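Side-chain contacts in inositol-1-monophosphatase (Nostoc sp., PDB 5ZHH), which probably hydrolyses inositol monophosphates to free inositol and inorganic phosphate: residues A[167-171]-A[172-176]; A[196-200]-A[201-205]. One frame throughout, in Å; residues are numbered along the deposited sequence.

Contact 1 (A[167-171]-A[172-176]); sequences TPDNN and YAEFC
Asn-170 and Tyr-172 meet at the N-terminus of helix 172-181 in an Asx turn. Asn-170 OD1 accepts the backbone N-H of Tyr-172 at 3.0 Å, with an N-H...O angle of 159°. A water that accepts from Ala-173 N at 3.0 Å can also donate to this OD1. The first two N-H groups of the helix are therefore satisfied from outside it. Asn-171 holds the N-cap position, but its side chain makes no capping bond. Its amide bonds around strands 156-158 and 205-208 instead: ND2 donates to Thr-158 OG1 and Gly-159 O, and OD1 accepts from Trp-207 NE1. Its backbone O opens the helical bonding by accepting from Phe-175 N at 3.0 Å. A second water accepts from Asn-171 N at 2.8 Å and can donate to Glu-174 OE1, though it has more acceptors near than protons. The carboxylates of Asp-169 and Glu-174 do not touch. A third water donates to Asp-169 OD1 and Glu-174 OE2, at 2.6 Å from each. This, with the salt bridge from Asp-169 OD2 to Arg-244, probably eases the like charges. The Asn-170 chi1 of 47° sets CG between the backbone N and the carbonyl carbon. The amide then lies over one face of the Tyr-172 ring, their planes 31° apart. Asn-170 CB makes a CH-pi contact there, 4.3 Å from the Tyr-172 ring centroid and almost exactly on its normal.

Contact 2 (A[196-200]-A[201-205]); sequences AHVAC and GRVDG
His-197 O is gripped by two backbone N-H groups where helix 191-199 ends in a Schellman motif. The outer, 6→1 bond of the motif runs from Arg-202 N to His-197 O; at 2.9 Å it is short but bent enough to count as weak. The inner, 5→2 bond runs from Gly-201 N to Val-198 O at 3.2 Å. Val-203 N is an additional donor to His-197 O at 3.3 Å, nearly straight at 164° but from well above the carbonyl plane. Gly-201 has a positive phi of 86°, the left-handed conformation that reverses the chain here. A water joins the two arms by donating to Val-198 O and Val-203 O.

The side chains pack along the turn. The Arg-202 chain is extended from CG to NE and passes obliquely over His-197 toward Glu-126. Its CD sits over one face of the imidazole, toward the rim. Arg-202 NH2 is 3.5 Å from His-197 CE1, which lies at the guanidinium edge; ring and guanidinium planes are 59° apart. Cys-200 SG, set by its chi1 between the backbone N and the carbonyl carbon, touches Arg-202 CD at 3.5 Å. Val-198 CG2 meets Val-203 CG2, also at 3.5 Å, the two side chains crossing at about a right angle. NH1 of Arg-202 makes a salt bridge with Glu-126. This bridge probably balances the guanidinium charge and ties the turn to strand 126-131, while the arginine's aliphatic part lies against imidazole and sulfur.

In the fold
Contact 1 starts a helix and contact 2 ends one. They follow in series along the chain, with centres 22 Å apart and nearest atoms about 10 Å apart, so they do not touch. Two adjacent parallel strands, 156-158 and 205-208, relate them. Contact 2 leads into strand 205-208, and its Gly-205 makes a backbone hydrogen bond with Val-157. The Asn-171 side chain of contact 1 reaches the same pair of strands. Both contacts also reach the second subunit: Phe-175 stacks on Phe-175 of that subunit, and Val-203 packs on its Tyr-99. No metal or substrate forms part of either contact; both belong to the framework of the fold.

Contact 1 (A[167-171]-A[172-176])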
loop_
_atom_site.group_PDB
_atom_site.type_symbol
_atom_site.label_atom_id
_atom_site.label_comp_id
_atom_site.label_asym_id
_atom_site.label_seq_id
_atom_site.Cartn_x
_atom_site.Cartn_y
_atom_site.Cartn_z
ATOM N N THR A 167 36.400 -22.424 3.769
ATOM C CA THR A 167 36.243 -23.490 4.742
ATOM C C THR A 167 35.391 -24.605 4.159
ATOM O O THR A 167 34.444 -24.343 3.410
ATOM C CB THR A 167 35.588 -22.975 6.032
ATOM O OG1 THR A 167 35.197 -24.086 6.852
ATOM C CG2 THR A 167 34.362 -22.105 5.714
ATOM N N PRO A 168 35.691 -25.862 4.498
ATOM C CA PRO A 168 34.803 -26.954 4.082
ATOM C C PRO A 168 33.467 -26.940 4.798
ATOM O O PRO A 168 32.485 -27.465 4.260
ATOM C CB PRO A 168 35.603 -28.214 4.434
ATOM C CG PRO A 168 36.495 -27.779 5.554
ATOM C CD PRO A 168 36.848 -26.344 5.272
ATOM N N ASP A 169 33.403 -26.350 5.992
ATOM C CA ASP A 169 32.149 -26.203 6.725
ATOM C C ASP A 169 31.418 -24.968 6.197
ATOM O O ASP A 169 31.364 -23.909 6.826
ATOM C CB ASP A 169 32.420 -26.118 8.218
ATOM C CG ASP A 169 31.155 -26.160 9.032
ATOM O OD1 ASP A 169 30.111 -26.571 8.477
ATOM O OD2 ASP A 169 31.211 -25.797 10.225
ATOM N N ASN A 170 30.871 -25.118 4.992
ATOM C CA ASN A 170 30.267 -24.012 4.260
ATOM C C ASN A 170 28.743 -23.977 4.335
ATOM O O ASN A 170 28.136 -23.106 3.704
ATOM C CB ASN A 170 30.708 -24.052 2.794
ATOM C CG ASN A 170 30.591 -25.435 2.187
ATOM O OD1 ASN A 170 29.655 -26.177 2.476
ATOM N ND2 ASN A 170 31.558 -25.794 1.349
ATOM N N ASN A 171 28.120 -24.905 5.067
ATOM C CA ASN A 171 26.681 -25.062 5.281
ATOM C C ASN A 171 26.005 -25.761 4.102
ATOM O O ASN A 171 24.782 -25.934 4.140
ATOM C CB ASN A 171 25.958 -23.722 5.542
ATOM C CG ASN A 171 24.627 -23.894 6.255
ATOM O OD1 ASN A 171 24.503 -24.693 7.183
ATOM N ND2 ASN A 171 23.618 -23.163 5.807
ATOM N N TYR A 172 26.740 -26.174 3.062
ATOM C CA TYR A 172 26.096 -26.854 1.937
ATOM C C TYR A 172 25.551 -28.213 2.348
ATOM O O TYR A 172 24.444 -28.594 1.941
ATOM C CB TYR A 172 27.069 -27.037 0.775
ATOM C CG TYR A 172 27.554 -25.767 0.138
ATOM C CD1 TYR A 172 26.934 -24.549 0.398
ATOM C CD2 TYR A 172 28.625 -25.786 -0.740
ATOM C CE1 TYR A 172 27.382 -23.387 -0.185
ATOM C CE2 TYR A 172 29.075 -24.629 -1.334
ATOM C CZ TYR A 172 28.447 -23.430 -1.052
ATOM O OH TYR A 172 28.882 -22.267 -1.633
ATOM N N ALA A 173 26.333 -28.975 3.119
ATOM C CA ALA A 173 25.878 -30.289 3.564
ATOM C C ALA A 173 24.592 -30.180 4.369
ATOM O O ALA A 173 23.666 -30.980 4.183
ATOM C CB ALA A 173 26.970 -30.979 4.386
ATOM N N GLU A 174 24.517 -29.190 5.269
ATOM C CA GLU A 174 23.287 -28.950 6.020
ATOM C C GLU A 174 22.123 -28.619 5.092
ATOM O O GLU A 174 21.010 -29.137 5.266
ATOM C CB GLU A 174 23.496 -27.815 7.030
ATOM C CG GLU A 174 24.316 -28.171 8.272
ATOM C CD GLU A 174 25.834 -28.192 8.050
ATOM O OE1 GLU A 174 26.295 -27.953 6.912
ATOM O OE2 GLU A 174 26.565 -28.453 9.034
ATOM N N PHE A 175 22.357 -27.748 4.104
ATOM C CA PHE A 175 21.291 -27.363 3.182
ATOM C C PHE A 175 20.751 -28.575 2.431
ATOM O O PHE A 175 19.534 -28.752 2.306
ATOM C CB PHE A 175 21.802 -26.309 2.197
ATOM C CG PHE A 175 20.798 -25.924 1.152
ATOM C CD1 PHE A 175 19.856 -24.934 1.409
ATOM C CD2 PHE A 175 20.796 -26.544 -0.093
ATOM C CE1 PHE A 175 18.930 -24.570 0.450
ATOM C CE2 PHE A 175 19.868 -26.183 -1.059
ATOM C CZ PHE A 175 18.929 -25.198 -0.781
ATOM N N CYS A 176 21.646 -29.435 1.932
ATOM C CA CYS A 176 21.192 -30.620 1.217
ATOM C C CYS A 176 20.453 -31.572 2.148
ATOM O O CYS A 176 19.389 -32.093 1.791
ATOM C CB CYS A 176 22.380 -31.326 0.560
ATOM S SG CYS A 176 23.247 -30.322 -0.659
HETATM O O HOH W 1 28.902 -27.254 6.468
HETATM O O HOH W 2 27.978 -26.548 10.046
HETATM O O HOH W 3 29.229 -28.630 3.847
#

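Contact 2 (A[196-200]-A[201-205])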
loop_
_atom_site.group_PDB
_atom_site.type_symbol
_atom_site.label_atom_id
_atom_site.label_comp_id
_atom_site.label_asym_id
_atom_site.label_seq_id
_atom_site.Cartn_x
_atom_site.Cartn_y
_atom_site.Cartn_z
ATOM N N ALA A 196 12.487 -12.805 11.473
ATOM C CA ALA A 196 11.138 -12.256 11.488
ATOM C C ALA A 196 10.132 -13.212 10.862
ATOM O O ALA A 196 8.974 -13.267 11.298
ATOM C CB ALA A 196 11.115 -10.909 10.763
ATOM N N HIS A 197 10.547 -13.969 9.837
ATOM C CA HIS A 197 9.641 -14.933 9.220
ATOM C C HIS A 197 9.384 -16.140 10.120
ATOM O O HIS A 197 8.297 -16.719 10.073
ATOM C CB HIS A 197 10.191 -15.399 7.876
ATOM C CG HIS A 197 10.155 -14.350 6.811
ATOM N ND1 HIS A 197 9.690 -13.072 7.034
ATOM C CD2 HIS A 197 10.536 -14.391 5.512
ATOM C CE1 HIS A 197 9.782 -12.371 5.919
ATOM N NE2 HIS A 197 10.293 -13.149 4.981
ATOM N N VAL A 198 10.368 -16.564 10.916
ATOM C CA VAL A 198 10.061 -17.562 11.940
ATOM C C VAL A 198 9.095 -16.972 12.962
ATOM O O VAL A 198 8.149 -17.635 13.406
ATOM C CB VAL A 198 11.342 -18.087 12.616
ATOM C CG1 VAL A 198 11.007 -19.275 13.532
ATOM C CG2 VAL A 198 12.369 -18.520 11.584
ATOM N N ALA A 199 9.312 -15.712 13.338
ATOM C CA ALA A 199 8.510 -15.099 14.395
ATOM C C ALA A 199 7.028 -15.041 14.036
ATOM O O ALA A 199 6.169 -15.214 14.908
ATOM C CB ALA A 199 9.037 -13.700 14.706
ATOM N N CYS A 200 6.697 -14.809 12.768
ATOM C CA CYS A 200 5.296 -14.713 12.382
ATOM C C CYS A 200 4.767 -15.983 11.725
ATOM O O CYS A 200 3.637 -15.984 11.230
ATOM C CB CYS A 200 5.067 -13.505 11.469
ATOM S SG CYS A 200 5.937 -13.529 9.899
ATOM N N GLY A 201 5.547 -17.064 11.720
ATOM C CA GLY A 201 5.071 -18.360 11.281
ATOM C C GLY A 201 5.165 -18.640 9.796
ATOM O O GLY A 201 4.679 -19.689 9.351
ATOM N N ARG A 202 5.815 -17.768 9.023
ATOM C CA ARG A 202 5.941 -17.999 7.587
ATOM C C ARG A 202 6.917 -19.128 7.276
ATOM O O ARG A 202 6.827 -19.750 6.213
ATOM C CB ARG A 202 6.391 -16.719 6.892
ATOM C CG ARG A 202 5.292 -15.647 6.830
ATOM C CD ARG A 202 5.887 -14.300 6.479
ATOM N NE ARG A 202 4.873 -13.245 6.469
ATOM C CZ ARG A 202 5.113 -11.984 6.124
ATOM N NH1 ARG A 202 4.132 -11.092 6.148
ATOM N NH2 ARG A 202 6.332 -11.614 5.763
ATOM N N VAL A 203 7.876 -19.372 8.165
ATOM C CA VAL A 203 8.699 -20.571 8.146
ATOM C C VAL A 203 8.689 -21.142 9.553
ATOM O O VAL A 203 8.308 -20.475 10.514
ATOM C CB VAL A 203 10.144 -20.304 7.672
ATOM C CG1 VAL A 203 10.159 -19.868 6.220
ATOM C CG2 VAL A 203 10.796 -19.246 8.530
ATOM N N ASP A 204 9.120 -22.394 9.666
ATOM C CA ASP A 204 9.108 -23.073 10.949
ATOM C C ASP A 204 10.453 -23.035 11.651
ATOM O O ASP A 204 10.508 -23.292 12.854
ATOM C CB ASP A 204 8.657 -24.524 10.759
ATOM C CG ASP A 204 7.331 -24.614 10.034
ATOM O OD1 ASP A 204 6.339 -24.010 10.516
ATOM O OD2 ASP A 204 7.284 -25.261 8.973
ATOM N N GLY A 205 11.524 -22.701 10.945
ATOM C CA GLY A 205 12.840 -22.735 11.547
ATOM C C GLY A 205 13.882 -22.162 10.617
ATOM O O GLY A 205 13.695 -22.100 9.398
HETATM O O HOH W 4 7.251 -20.229 13.188
#